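Local atomic coordinates of Ice-binding protein 1 (Shewanella frigidimarina, PDB entry 6BG8), a protein that binds ice, holding the bacterium at an ice surface and inhibiting crystal growth, here represented by its C-terminal ice-binding (DUF3494) domain. Residues W205-V210 with V223-T228; A15-Q20 with G36-A41; G159-S164 with A187-I192; A21-S26 with Y44-T49; N181-T186 with N201-S206. All blocks are in the same frame, centred on the assembly; numbering follows the deposited sequence.

Contact 1: W205-V210 with V223-T228; sequences WSEVNV and VTDQVT
Glu207 OE1 takes two amide donors: Gln226 NE2 from the neighbouring coil at 2.9 Å, on a nearly straight N-H...O line (171°), and Asn209 ND2 from two residues on in the same segment. They reach it from opposite faces of the carboxylate plane, each well out of it. Glu207 and Gln226 lie side by side and point the same way, each extended beyond CG, with the carboxylate and amide planes 41° apart. Asp225 OD2 sits 4.2 Å from Glu207 OE1; a water that gives a short bond to Asp225 OD2 and a weak one to Glu207 OE2 probably eases the repulsion between these carboxylates.

At the corner, the backbone O of Trp205 receives Thr224 OG1 at 2.7 Å and Thr224 N from opposite faces of its plane. The same threonine lays CG2 over one face of the indole, 3.7 Å from the centroid of the six-membered ring, while Val223 CG1 touches Trp205 CZ3 at 3.6 Å. Beyond the corner the backbones run parallel, with Val208 N bonded to Gln226 O, Thr228 N to Val208 O and Val210 N to Thr228 O.

These are successive coils of the discontinuous beta-solenoid of the DUF3494 fold. Strand 190-192 flanks strand 208-210 on its other edge, Val208 and Val227 pack inward on Leu220 of strand 219-222, and the Trp205 ring meets Tyr99 of helix 84-103.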
# COMPACT_ATOMS: atom_id res chain seq x y z
N TRP A 205 -2.66 0.90 -9.69
CA TRP A 205 -2.62 2.00 -10.66
C TRP A 205 -3.83 2.90 -10.50
O TRP A 205 -3.71 4.13 -10.57
CB TRP A 205 -2.56 1.46 -12.09
CG TRP A 205 -2.57 2.58 -13.09
CD1 TRP A 205 -3.62 3.00 -13.86
CD2 TRP A 205 -1.47 3.46 -13.39
NE1 TRP A 205 -3.23 4.07 -14.64
CE2 TRP A 205 -1.93 4.37 -14.37
CE3 TRP A 205 -0.16 3.56 -12.93
CZ2 TRP A 205 -1.10 5.36 -14.90
CZ3 TRP A 205 0.67 4.55 -13.47
CH2 TRP A 205 0.18 5.44 -14.43
N SER A 206 -5.01 2.32 -10.27
CA SER A 206 -6.22 3.11 -10.11
C SER A 206 -6.49 3.42 -8.65
O SER A 206 -6.05 4.45 -8.15
CB SER A 206 -7.42 2.38 -10.74
OG SER A 206 -7.45 1.03 -10.32
N GLU A 207 -7.20 2.53 -7.94
CA GLU A 207 -7.63 2.81 -6.58
C GLU A 207 -7.44 1.58 -5.69
O GLU A 207 -7.35 0.45 -6.17
CB GLU A 207 -9.10 3.25 -6.53
CG GLU A 207 -10.09 2.25 -7.11
CD GLU A 207 -11.54 2.74 -7.07
OE1 GLU A 207 -11.95 3.30 -6.03
OE2 GLU A 207 -12.27 2.55 -8.07
N VAL A 208 -7.42 1.82 -4.38
CA VAL A 208 -7.41 0.77 -3.37
C VAL A 208 -8.68 0.92 -2.53
O VAL A 208 -8.94 2.01 -2.00
CB VAL A 208 -6.17 0.84 -2.47
CG1 VAL A 208 -6.17 -0.32 -1.47
CG2 VAL A 208 -4.88 0.85 -3.29
N ASN A 209 -9.45 -0.15 -2.42
CA ASN A 209 -10.67 -0.14 -1.62
C ASN A 209 -10.52 -1.20 -0.53
O ASN A 209 -10.53 -2.39 -0.83
CB ASN A 209 -11.91 -0.41 -2.47
CG ASN A 209 -12.00 0.49 -3.71
OD1 ASN A 209 -12.39 0.03 -4.79
ND2 ASN A 209 -11.65 1.76 -3.55
N VAL A 210 -10.36 -0.76 0.72
CA VAL A 210 -10.25 -1.66 1.86
C VAL A 210 -11.62 -1.77 2.50
O VAL A 210 -12.21 -0.77 2.90
CB VAL A 210 -9.20 -1.16 2.87
CG1 VAL A 210 -8.88 -2.26 3.88
CG2 VAL A 210 -7.94 -0.67 2.14
N VAL A 223 -2.07 5.12 -7.49
CA VAL A 223 -1.22 5.99 -8.30
C VAL A 223 -2.03 7.09 -8.97
O VAL A 223 -1.58 8.24 -9.05
CB VAL A 223 -0.43 5.16 -9.33
CG1 VAL A 223 0.42 6.09 -10.21
CG2 VAL A 223 0.46 4.13 -8.62
N THR A 224 -3.22 6.77 -9.49
CA THR A 224 -4.00 7.75 -10.24
C THR A 224 -5.35 8.08 -9.64
O THR A 224 -5.99 9.03 -10.11
CB THR A 224 -4.22 7.30 -11.70
OG1 THR A 224 -5.08 6.16 -11.74
CG2 THR A 224 -2.90 6.99 -12.37
N ASP A 225 -5.82 7.36 -8.62
CA ASP A 225 -7.11 7.72 -8.05
C ASP A 225 -7.04 7.77 -6.53
O ASP A 225 -6.38 8.65 -5.98
CB ASP A 225 -8.20 6.77 -8.53
CG ASP A 225 -9.60 7.30 -8.25
OD1 ASP A 225 -9.73 8.51 -7.92
OD2 ASP A 225 -10.57 6.52 -8.35
N GLN A 226 -7.68 6.82 -5.84
CA GLN A 226 -8.01 7.04 -4.44
C GLN A 226 -7.73 5.80 -3.59
O GLN A 226 -7.75 4.67 -4.08
CB GLN A 226 -9.48 7.44 -4.26
CG GLN A 226 -10.45 6.34 -4.68
CD GLN A 226 -11.90 6.74 -4.52
OE1 GLN A 226 -12.20 7.79 -3.96
NE2 GLN A 226 -12.81 5.90 -5.01
N VAL A 227 -7.53 6.03 -2.30
CA VAL A 227 -7.53 4.97 -1.31
C VAL A 227 -8.76 5.17 -0.43
O VAL A 227 -8.93 6.25 0.16
CB VAL A 227 -6.26 4.96 -0.46
CG1 VAL A 227 -6.34 3.85 0.59
CG2 VAL A 227 -5.01 4.78 -1.32
N THR A 228 -9.60 4.15 -0.32
CA THR A 228 -10.77 4.24 0.55
C THR A 228 -10.68 3.18 1.64
O THR A 228 -10.30 2.04 1.38
CB THR A 228 -12.09 4.08 -0.22
OG1 THR A 228 -12.26 2.73 -0.67
CG2 THR A 228 -12.12 5.03 -1.41
O HOH W 1 -10.30 4.43 -10.06
O HOH W 2 -13.29 1.10 1.19

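Contact 2: A15-Q20 with G36-A41; sequences AMLASQ and GILDQA
Ser19 OG links two side chains: it donates to Asp39 OD2 over 2.7 Å, using the anti lone pair of that oxygen, and accepts from Gln20 NE2 at 3.0 Å. With OG anti to the backbone N (chi1 168°), Ser19 holds its hydroxyl out to the carboxylate, while Asp39 N bonds to Ser19 O. The Gln20 chain bends at chi2 and its amide faces Gln40, whose NE2 gives a nearly straight bond (172°) to Gln20 OE1 at 2.8 Å. The two amide planes stand almost perpendicular, 85° apart. A water accepts from Gln20 NE2 and donates to Asp39 O, tying the same corner together once more.

Ahead of this polar corner the chains run as parallel strands of neighbouring solenoid coils: Gly36 N bonds to Met16 O, Ala18 N to Gly36 O and Leu38 N to Ala18 O. Leu17 CD1 meets Leu38 CD2 at 3.7 Å, the side chains crossing at about a right angle beneath helix 84-103, where both touch Leu95. Leu17 CD1 also comes to 3.5 Å from Gly36 O.

Asp39 OD1 makes a salt bridge to Arg92 of that helix, so one carboxylate joins the coil corner to the helix, and the arginine probably stabilises its negative charge. Gln20 O, by contrast, is buried against Ile37 CG2 and Gln40 without a hydrogen-bond partner, a polar cost inside an otherwise well-bonded turn.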
# COMPACT_ATOMS: atom_id res chain seq x y z
N ALA A 15 2.02 5.55 5.09
CA ALA A 15 1.10 4.42 5.21
C ALA A 15 0.12 4.40 4.05
O ALA A 15 -0.22 3.33 3.53
CB ALA A 15 0.36 4.49 6.55
N MET A 16 -0.35 5.57 3.62
CA MET A 16 -1.31 5.67 2.53
C MET A 16 -1.00 6.90 1.70
O MET A 16 -0.70 7.97 2.24
CB MET A 16 -2.74 5.74 3.06
CG MET A 16 -3.11 4.59 3.97
SD MET A 16 -4.84 4.60 4.48
CE MET A 16 -5.05 6.23 5.15
N LEU A 17 -1.09 6.74 0.39
CA LEU A 17 -0.77 7.82 -0.53
C LEU A 17 -1.60 7.65 -1.79
O LEU A 17 -1.63 6.56 -2.37
CB LEU A 17 0.72 7.82 -0.88
CG LEU A 17 1.25 8.87 -1.86
CD1 LEU A 17 1.24 10.26 -1.23
CD2 LEU A 17 2.66 8.52 -2.33
N ALA A 18 -2.28 8.72 -2.21
CA ALA A 18 -3.14 8.64 -3.38
C ALA A 18 -3.02 9.91 -4.20
O ALA A 18 -2.65 10.98 -3.70
CB ALA A 18 -4.61 8.42 -2.97
N SER A 19 -3.34 9.79 -5.49
CA SER A 19 -3.39 10.95 -6.37
C SER A 19 -4.56 11.87 -6.01
O SER A 19 -4.40 13.09 -5.92
CB SER A 19 -3.50 10.50 -7.82
OG SER A 19 -3.83 11.58 -8.68
N GLN A 20 -5.76 11.30 -5.83
CA GLN A 20 -6.98 12.10 -5.82
C GLN A 20 -7.60 12.27 -4.44
O GLN A 20 -8.02 13.38 -4.09
CB GLN A 20 -8.03 11.48 -6.75
CG GLN A 20 -7.67 11.53 -8.23
CD GLN A 20 -7.51 12.93 -8.73
OE1 GLN A 20 -8.46 13.70 -8.74
NE2 GLN A 20 -6.29 13.26 -9.17
N GLY A 36 -0.93 11.04 2.43
CA GLY A 36 -0.72 12.07 1.44
C GLY A 36 -1.68 12.01 0.28
O GLY A 36 -2.06 10.92 -0.16
N ILE A 37 -2.11 13.18 -0.20
CA ILE A 37 -2.83 13.34 -1.45
C ILE A 37 -1.95 14.17 -2.37
O ILE A 37 -1.44 15.22 -1.96
CB ILE A 37 -4.21 14.00 -1.24
CG1 ILE A 37 -5.08 13.13 -0.32
CG2 ILE A 37 -4.89 14.23 -2.58
CD1 ILE A 37 -6.40 13.79 0.10
N LEU A 38 -1.74 13.70 -3.60
CA LEU A 38 -0.74 14.30 -4.47
C LEU A 38 -1.30 15.35 -5.42
O LEU A 38 -0.59 16.31 -5.75
CB LEU A 38 -0.04 13.23 -5.32
CG LEU A 38 0.74 12.13 -4.58
CD1 LEU A 38 1.09 11.02 -5.56
CD2 LEU A 38 2.00 12.66 -3.92
N ASP A 39 -2.54 15.19 -5.89
CA ASP A 39 -3.01 15.98 -7.02
C ASP A 39 -4.35 16.66 -6.75
O ASP A 39 -5.02 17.08 -7.70
CB ASP A 39 -3.12 15.11 -8.28
CG ASP A 39 -1.80 14.49 -8.68
OD1 ASP A 39 -0.85 15.26 -8.93
OD2 ASP A 39 -1.72 13.25 -8.72
N GLN A 40 -4.74 16.77 -5.48
CA GLN A 40 -5.91 17.55 -5.08
C GLN A 40 -5.64 18.17 -3.72
O GLN A 40 -4.70 17.79 -3.01
CB GLN A 40 -7.19 16.70 -5.02
CG GLN A 40 -7.62 16.03 -6.33
CD GLN A 40 -8.21 17.00 -7.35
OE1 GLN A 40 -8.31 18.20 -7.11
NE2 GLN A 40 -8.60 16.47 -8.51
N ALA A 41 -6.47 19.15 -3.35
CA ALA A 41 -6.32 19.85 -2.08
C ALA A 41 -6.76 18.98 -0.90
O ALA A 41 -7.38 17.93 -1.05
CB ALA A 41 -7.12 21.15 -2.09
O HOH W 3 -5.87 15.95 -10.21

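Contact 3: G159-S164 with A187-I192; sequences GGNLTS and AGKTVI
Asn161 and Lys189 meet at a slant, the amide of one against the start of the other's chain. With CG anti to its carbonyl carbon (chi1 -54°), Asn161 turns OD1 across to the next coil, where it accepts Lys189 N at 2.9 Å. The donor is tilted 25° from the carbonyl plane of the amide. Lys189 CG lies 3.6 Å from Asn161 OD1, and the rest of the lysine extends away beyond it. The asparagine thus stands in for a backbone acceptor at the point where the coil turns its corner. Next to it, Gly188 N bonds to Gly160 O from above the carbonyl plane. Gly188 CA lies 3.4 Å from Asn161 OD1, and the backbones are close here, with the CA atoms of Asn161 and Gly188 4.5 Å apart.

Past the corner the side chains stack in register, pair by pair. Leu162 and Thr190 lie side by side pointing inward, with Leu162 CD2 4.1 Å from Thr190 CG2, and the hydroxyl of Thr190 is bonded to Thr186. On the reverse face Thr163 and Val191 are also side by side, Thr163 OG1 4.0 Å from Val191 CB. Between these pairs the parallel backbones are stitched by Leu162 N to Lys189 O, Val191 N to Leu162 O at 2.7 Å, and Ser164 N to Val191 O.

In the parallel sheet of the beta-solenoid, strand 135-137 lies on the far edge of strand 162-164, and strand 208-210 continues the sheet beyond strand 190-192. On the inner face Leu162 packs against Trp184 and Thr186 of strand 182-186, and Thr190 against Val202 and Ala204 of strand 197-204.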
# COMPACT_ATOMS: atom_id res chain seq x y z
N GLY A 159 -1.97 -7.75 -14.10
CA GLY A 159 -2.47 -6.91 -15.18
C GLY A 159 -3.91 -6.50 -15.05
O GLY A 159 -4.35 -5.57 -15.74
N GLY A 160 -4.66 -7.16 -14.18
CA GLY A 160 -6.02 -6.75 -13.89
C GLY A 160 -6.17 -6.24 -12.47
O GLY A 160 -5.34 -5.48 -11.97
N ASN A 161 -7.24 -6.67 -11.81
CA ASN A 161 -7.50 -6.33 -10.42
C ASN A 161 -6.94 -7.39 -9.47
O ASN A 161 -6.60 -8.50 -9.88
CB ASN A 161 -9.01 -6.19 -10.18
CG ASN A 161 -9.67 -5.21 -11.13
OD1 ASN A 161 -9.13 -4.14 -11.42
ND2 ASN A 161 -10.86 -5.57 -11.60
N LEU A 162 -6.87 -7.03 -8.18
CA LEU A 162 -6.62 -7.96 -7.09
C LEU A 162 -7.72 -7.79 -6.07
O LEU A 162 -7.96 -6.67 -5.60
CB LEU A 162 -5.25 -7.72 -6.42
CG LEU A 162 -5.01 -8.44 -5.07
CD1 LEU A 162 -5.02 -9.95 -5.24
CD2 LEU A 162 -3.74 -7.99 -4.38
N THR A 163 -8.40 -8.89 -5.72
CA THR A 163 -9.52 -8.85 -4.79
C THR A 163 -9.42 -10.00 -3.79
O THR A 163 -9.42 -11.16 -4.19
CB THR A 163 -10.86 -8.94 -5.53
OG1 THR A 163 -10.92 -7.92 -6.53
CG2 THR A 163 -12.03 -8.77 -4.56
N SER A 164 -9.34 -9.68 -2.50
CA SER A 164 -9.48 -10.70 -1.48
C SER A 164 -10.88 -10.62 -0.90
O SER A 164 -11.53 -9.57 -0.94
CB SER A 164 -8.42 -10.56 -0.38
OG SER A 164 -8.54 -9.33 0.32
N ALA A 187 -2.42 -3.29 -12.30
CA ALA A 187 -2.78 -2.31 -13.32
C ALA A 187 -4.22 -1.85 -13.16
O ALA A 187 -4.58 -0.76 -13.62
CB ALA A 187 -2.57 -2.88 -14.73
N GLY A 188 -5.05 -2.66 -12.51
CA GLY A 188 -6.38 -2.29 -12.09
C GLY A 188 -6.40 -1.90 -10.63
O GLY A 188 -5.43 -1.35 -10.09
N LYS A 189 -7.52 -2.17 -9.98
CA LYS A 189 -7.67 -1.80 -8.58
C LYS A 189 -7.30 -2.95 -7.66
O LYS A 189 -7.26 -4.11 -8.07
CB LYS A 189 -9.10 -1.36 -8.29
CG LYS A 189 -10.13 -2.47 -8.42
CD LYS A 189 -11.52 -1.96 -8.07
CE LYS A 189 -12.58 -3.01 -8.37
NZ LYS A 189 -13.98 -2.47 -8.22
N THR A 190 -7.03 -2.61 -6.41
CA THR A 190 -6.85 -3.59 -5.34
C THR A 190 -7.97 -3.43 -4.33
O THR A 190 -8.22 -2.33 -3.82
CB THR A 190 -5.49 -3.44 -4.66
OG1 THR A 190 -4.44 -3.75 -5.60
CG2 THR A 190 -5.37 -4.38 -3.46
N VAL A 191 -8.67 -4.53 -4.05
CA VAL A 191 -9.81 -4.55 -3.14
C VAL A 191 -9.52 -5.58 -2.06
O VAL A 191 -9.25 -6.74 -2.37
CB VAL A 191 -11.12 -4.87 -3.88
CG1 VAL A 191 -12.28 -4.91 -2.92
CG2 VAL A 191 -11.37 -3.87 -5.00
N ILE A 192 -9.56 -5.15 -0.80
CA ILE A 192 -9.22 -6.00 0.34
C ILE A 192 -10.50 -6.33 1.10
O ILE A 192 -11.25 -5.43 1.48
CB ILE A 192 -8.18 -5.29 1.23
CG1 ILE A 192 -6.88 -5.14 0.43
CG2 ILE A 192 -7.94 -6.06 2.52
CD1 ILE A 192 -5.85 -4.21 1.05

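Contact 4: A21-S26 with Y44-T49; sequences AITTTS and YYAGFT
Thr24 has OG1 anti to its backbone N (chi1 -175°), a rotamer that leaves CG2 between the backbone N and the carbonyl carbon, turned to the Phe48 ring. Phe48 puts CG anti to its own carbonyl carbon (chi1 -64°). The methyl then sits over the centre of the ring, 3.6 Å from the centroid, in a CH-pi contact close to the ring normal. Ile22 adds to the same aromatic: its O lies in plane at the ring edge, 3.6 Å from Phe48 CE2, and its CG2 is 3.9 Å from Phe48 CZ. Ile22 also runs alongside Tyr45, CB to CE1 at 4.0 Å.

Strand 45-46 is the short, weakly bonded end strand of the parallel solenoid sheet, paired with strand 21-24, which has strand 226-229 on its other side. Ala46 N reaches Ile22 O at 3.2 Å, and Thr24 N bonds to Ala46 O at 2.9 Å. Thr23 CG2 and Ala46 CB meet on the face away from Ile22. At Gly47 the backbone turns with positive phi (93°), and its CA comes to 3.3 Å from Thr24 O in a CA-H...O contact. Phe57 stacks on Phe48 and meets Tyr45 edge-to-face, and Tyr45 OH bonds to Tyr66 O.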
# COMPACT_ATOMS: atom_id res chain seq x y z
N ALA A 21 -7.67 11.21 -3.65
CA ALA A 21 -8.41 11.28 -2.40
C ALA A 21 -8.02 10.11 -1.50
O ALA A 21 -7.65 9.04 -1.98
CB ALA A 21 -9.93 11.27 -2.63
N ILE A 22 -8.13 10.34 -0.20
CA ILE A 22 -8.09 9.28 0.81
C ILE A 22 -9.32 9.48 1.68
O ILE A 22 -9.54 10.58 2.20
CB ILE A 22 -6.81 9.31 1.65
CG1 ILE A 22 -5.60 9.01 0.77
CG2 ILE A 22 -6.92 8.27 2.78
CD1 ILE A 22 -4.26 9.26 1.46
N THR A 23 -10.13 8.45 1.80
CA THR A 23 -11.38 8.55 2.55
C THR A 23 -11.51 7.39 3.52
O THR A 23 -10.93 6.32 3.33
CB THR A 23 -12.61 8.57 1.63
OG1 THR A 23 -12.86 7.26 1.12
CG2 THR A 23 -12.42 9.56 0.47
N THR A 24 -12.31 7.62 4.57
CA THR A 24 -12.61 6.58 5.54
C THR A 24 -14.01 6.78 6.08
O THR A 24 -14.52 7.90 6.21
CB THR A 24 -11.62 6.55 6.72
OG1 THR A 24 -11.91 5.43 7.56
CG2 THR A 24 -11.74 7.81 7.57
N THR A 25 -14.65 5.66 6.39
CA THR A 25 -15.77 5.66 7.30
C THR A 25 -15.26 5.73 8.73
O THR A 25 -14.05 5.72 8.98
CB THR A 25 -16.61 4.40 7.10
OG1 THR A 25 -15.83 3.28 7.52
CG2 THR A 25 -16.97 4.21 5.64
N SER A 26 -16.17 5.85 9.69
CA SER A 26 -15.73 5.92 11.07
C SER A 26 -15.13 4.58 11.49
O SER A 26 -15.40 3.54 10.89
CB SER A 26 -16.90 6.31 11.98
OG SER A 26 -17.87 5.29 11.98
N TYR A 44 -9.98 16.98 -0.22
CA TYR A 44 -10.27 15.66 -0.74
C TYR A 44 -10.01 14.55 0.28
O TYR A 44 -10.24 13.38 -0.04
CB TYR A 44 -9.47 15.42 -2.03
CG TYR A 44 -10.18 15.96 -3.26
CD1 TYR A 44 -10.27 17.33 -3.48
CD2 TYR A 44 -10.79 15.11 -4.17
CE1 TYR A 44 -10.94 17.82 -4.61
CE2 TYR A 44 -11.45 15.59 -5.28
CZ TYR A 44 -11.52 16.95 -5.50
OH TYR A 44 -12.19 17.43 -6.60
N TYR A 45 -9.53 14.88 1.48
CA TYR A 45 -9.62 13.97 2.62
C TYR A 45 -11.07 13.95 3.10
O TYR A 45 -11.67 15.01 3.29
CB TYR A 45 -8.71 14.42 3.76
CG TYR A 45 -7.24 14.16 3.58
CD1 TYR A 45 -6.73 12.86 3.64
CD2 TYR A 45 -6.34 15.20 3.38
CE1 TYR A 45 -5.37 12.61 3.49
CE2 TYR A 45 -4.98 14.96 3.23
CZ TYR A 45 -4.50 13.66 3.28
OH TYR A 45 -3.14 13.42 3.13
N ALA A 46 -11.62 12.75 3.31
CA ALA A 46 -12.99 12.62 3.80
C ALA A 46 -13.05 11.61 4.94
O ALA A 46 -12.44 10.54 4.87
CB ALA A 46 -13.96 12.21 2.69
N GLY A 47 -13.80 11.96 5.99
CA GLY A 47 -14.07 11.05 7.08
C GLY A 47 -13.11 11.15 8.24
O GLY A 47 -13.34 10.48 9.26
N PHE A 48 -12.05 11.94 8.13
CA PHE A 48 -11.04 12.04 9.17
C PHE A 48 -11.34 13.23 10.08
O PHE A 48 -12.10 14.14 9.74
CB PHE A 48 -9.64 12.18 8.57
CG PHE A 48 -9.21 10.99 7.78
CD1 PHE A 48 -8.62 9.90 8.41
CD2 PHE A 48 -9.39 10.94 6.40
CE1 PHE A 48 -8.22 8.78 7.68
CE2 PHE A 48 -9.00 9.83 5.66
CZ PHE A 48 -8.41 8.74 6.31
N THR A 49 -10.73 13.20 11.26
CA THR A 49 -10.96 14.21 12.29
C THR A 49 -9.68 14.99 12.57
O THR A 49 -8.77 14.45 13.24
CB THR A 49 -11.44 13.55 13.58
OG1 THR A 49 -12.51 12.65 13.27
CG2 THR A 49 -11.91 14.61 14.57

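Contact 5: N181-T186 with N201-S206; sequences NIYWRT and NVFAWS
Asn201 packs tightly at the start of this strand pair, its side chain lying beside that of Tyr183 and pointing the same way. Asn201 ND2 sits 3.6 Å above one face of the tyrosine ring, offset toward the rim, with ring and amide planes 30° apart. The same ND2 donates to Ile182 O at 3.0 Å, and Asn201 N reaches that oxygen from the opposite face of its carbonyl plane, so Ile182 O is gripped twice. Asn201 OD1 bonds to Arg219; this bond and the ND2 bond together hold the amide's rotation.

The buried middle is a regular parallel ladder: Trp184 N to Asn201 O, Phe203 N to Trp184 O at 2.7 Å, and Thr186 N to Phe203 O. Trp184 CD1 approaches Val202 CG2 at 4.2 Å on the inner face, while Tyr183 CD2 comes equally near Phe203 CE1 on the other. Thr186 OG1, 3.5 Å from Ala204 CB, is bonded to Gly188 and Thr190.

At the far end side-chain packing across the pair thins out. Trp205 N still bonds to Thr186 O, but the exposed indole leads away from strand 182-186, leaving CB 3.5 Å from Thr186 O.

These are neighbouring coils on the helix-covered face of the DUF3494 beta-solenoid. Strand 154-158 pairs with the other edge of strand 182-186. Tyr183, Arg185 and Phe203 pack against Leu102 of helix 84-103, while Trp184 turns inward to Leu162, stacks on Phe156 and bonds through NE1 to Ser199.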
# COMPACT_ATOMS: atom_id res chain seq x y z
N ASN A 181 8.53 -6.60 3.02
CA ASN A 181 9.19 -7.18 1.86
C ASN A 181 8.20 -7.80 0.87
O ASN A 181 8.63 -8.51 -0.05
CB ASN A 181 10.21 -8.23 2.30
CG ASN A 181 11.37 -7.62 3.08
OD1 ASN A 181 11.75 -6.48 2.84
ND2 ASN A 181 11.93 -8.39 4.00
N ILE A 182 6.90 -7.55 1.02
CA ILE A 182 5.88 -8.05 0.11
C ILE A 182 5.33 -6.87 -0.69
O ILE A 182 5.06 -5.81 -0.12
CB ILE A 182 4.75 -8.75 0.88
CG1 ILE A 182 5.33 -9.89 1.72
CG2 ILE A 182 3.69 -9.26 -0.08
CD1 ILE A 182 4.40 -10.29 2.85
N TYR A 183 5.14 -7.08 -1.99
CA TYR A 183 4.74 -6.01 -2.90
C TYR A 183 3.63 -6.50 -3.82
O TYR A 183 3.74 -7.59 -4.40
CB TYR A 183 5.93 -5.53 -3.73
CG TYR A 183 7.04 -4.97 -2.88
CD1 TYR A 183 8.02 -5.79 -2.35
CD2 TYR A 183 7.09 -3.61 -2.59
CE1 TYR A 183 9.02 -5.28 -1.55
CE2 TYR A 183 8.09 -3.09 -1.80
CZ TYR A 183 9.06 -3.93 -1.28
OH TYR A 183 10.06 -3.41 -0.49
N TRP A 184 2.58 -5.70 -3.94
CA TRP A 184 1.44 -6.01 -4.79
C TRP A 184 1.30 -4.88 -5.79
O TRP A 184 1.16 -3.72 -5.41
CB TRP A 184 0.14 -6.12 -3.97
CG TRP A 184 0.19 -7.12 -2.86
CD1 TRP A 184 0.55 -6.90 -1.56
CD2 TRP A 184 -0.13 -8.51 -2.96
NE1 TRP A 184 0.47 -8.08 -0.85
CE2 TRP A 184 0.05 -9.08 -1.68
CE3 TRP A 184 -0.57 -9.33 -4.00
CZ2 TRP A 184 -0.18 -10.43 -1.43
CZ3 TRP A 184 -0.80 -10.68 -3.74
CH2 TRP A 184 -0.60 -11.21 -2.47
N ARG A 185 1.29 -5.22 -7.08
CA ARG A 185 1.18 -4.22 -8.15
C ARG A 185 0.01 -4.61 -9.02
O ARG A 185 0.03 -5.68 -9.64
CB ARG A 185 2.47 -4.17 -8.98
CG ARG A 185 2.60 -2.99 -9.95
CD ARG A 185 1.72 -3.11 -11.21
NE ARG A 185 1.97 -4.30 -12.01
CZ ARG A 185 1.58 -4.44 -13.28
NH1 ARG A 185 0.93 -3.44 -13.89
NH2 ARG A 185 1.84 -5.56 -13.94
N THR A 186 -1.00 -3.75 -9.12
CA THR A 186 -2.13 -4.02 -10.00
C THR A 186 -2.24 -2.91 -11.04
O THR A 186 -2.17 -1.72 -10.69
CB THR A 186 -3.45 -4.15 -9.23
OG1 THR A 186 -3.73 -2.95 -8.51
CG2 THR A 186 -3.39 -5.33 -8.26
N ASN A 201 2.87 -4.10 0.54
CA ASN A 201 2.81 -2.75 -0.01
C ASN A 201 2.01 -2.80 -1.30
O ASN A 201 2.45 -3.39 -2.30
CB ASN A 201 4.21 -2.21 -0.26
CG ASN A 201 5.07 -2.21 0.98
OD1 ASN A 201 4.97 -1.32 1.82
ND2 ASN A 201 5.91 -3.24 1.13
N VAL A 202 0.86 -2.14 -1.31
CA VAL A 202 -0.05 -2.19 -2.45
C VAL A 202 0.22 -0.98 -3.35
O VAL A 202 0.14 0.16 -2.89
CB VAL A 202 -1.52 -2.21 -1.98
CG1 VAL A 202 -2.46 -2.23 -3.17
CG2 VAL A 202 -1.77 -3.41 -1.08
N PHE A 203 0.57 -1.24 -4.61
CA PHE A 203 0.71 -0.21 -5.64
C PHE A 203 -0.37 -0.46 -6.70
O PHE A 203 -0.15 -1.17 -7.68
CB PHE A 203 2.10 -0.25 -6.27
CG PHE A 203 3.20 0.16 -5.34
CD1 PHE A 203 3.67 -0.71 -4.36
CD2 PHE A 203 3.80 1.41 -5.48
CE1 PHE A 203 4.69 -0.33 -3.51
CE2 PHE A 203 4.82 1.80 -4.63
CZ PHE A 203 5.27 0.92 -3.65
N ALA A 204 -1.55 0.12 -6.48
CA ALA A 204 -2.65 0.02 -7.43
C ALA A 204 -2.59 1.19 -8.39
O ALA A 204 -2.48 2.34 -7.96
CB ALA A 204 -4.00 -0.00 -6.71
N TRP A 205 -2.66 0.90 -9.69
CA TRP A 205 -2.62 2.00 -10.66
C TRP A 205 -3.83 2.90 -10.50
O TRP A 205 -3.71 4.13 -10.57
CB TRP A 205 -2.56 1.46 -12.09
CG TRP A 205 -2.57 2.58 -13.09
CD1 TRP A 205 -3.62 3.00 -13.86
CD2 TRP A 205 -1.47 3.46 -13.39
NE1 TRP A 205 -3.23 4.07 -14.64
CE2 TRP A 205 -1.93 4.37 -14.37
CE3 TRP A 205 -0.16 3.56 -12.93
CZ2 TRP A 205 -1.10 5.36 -14.90
CZ3 TRP A 205 0.67 4.55 -13.47
CH2 TRP A 205 0.18 5.44 -14.43
N SER A 206 -5.01 2.32 -10.27
CA SER A 206 -6.22 3.11 -10.11
C SER A 206 -6.49 3.42 -8.65
O SER A 206 -6.05 4.45 -8.15
CB SER A 206 -7.42 2.38 -10.74
OG SER A 206 -7.45 1.03 -10.32

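How the contacts relate
All five contacts join parallel strands of neighbouring coils in one ice-binding domain. Contacts 4, 1 and 3 lie on the same sheet, where strands run in the order 45-46, 21-24, 226-229, 208-210, 190-192, 162-164; contacts 4 and 3 are about 21 Å apart, centre to centre, with contact 1 between them. Contacts 2 and 5 belong to the helix-covered side, about 16 Å apart. Along the chain, contacts 2 and 4 alternate, then 3 and 5 alternate, and contact 1 follows, sharing Trp205 and Ser206 with contact 5. Strand 226-229 of contact 1 pairs with strand 21-24 of contact 4, so the N-terminal coils stack on the last ones and the sheet carries on across the join.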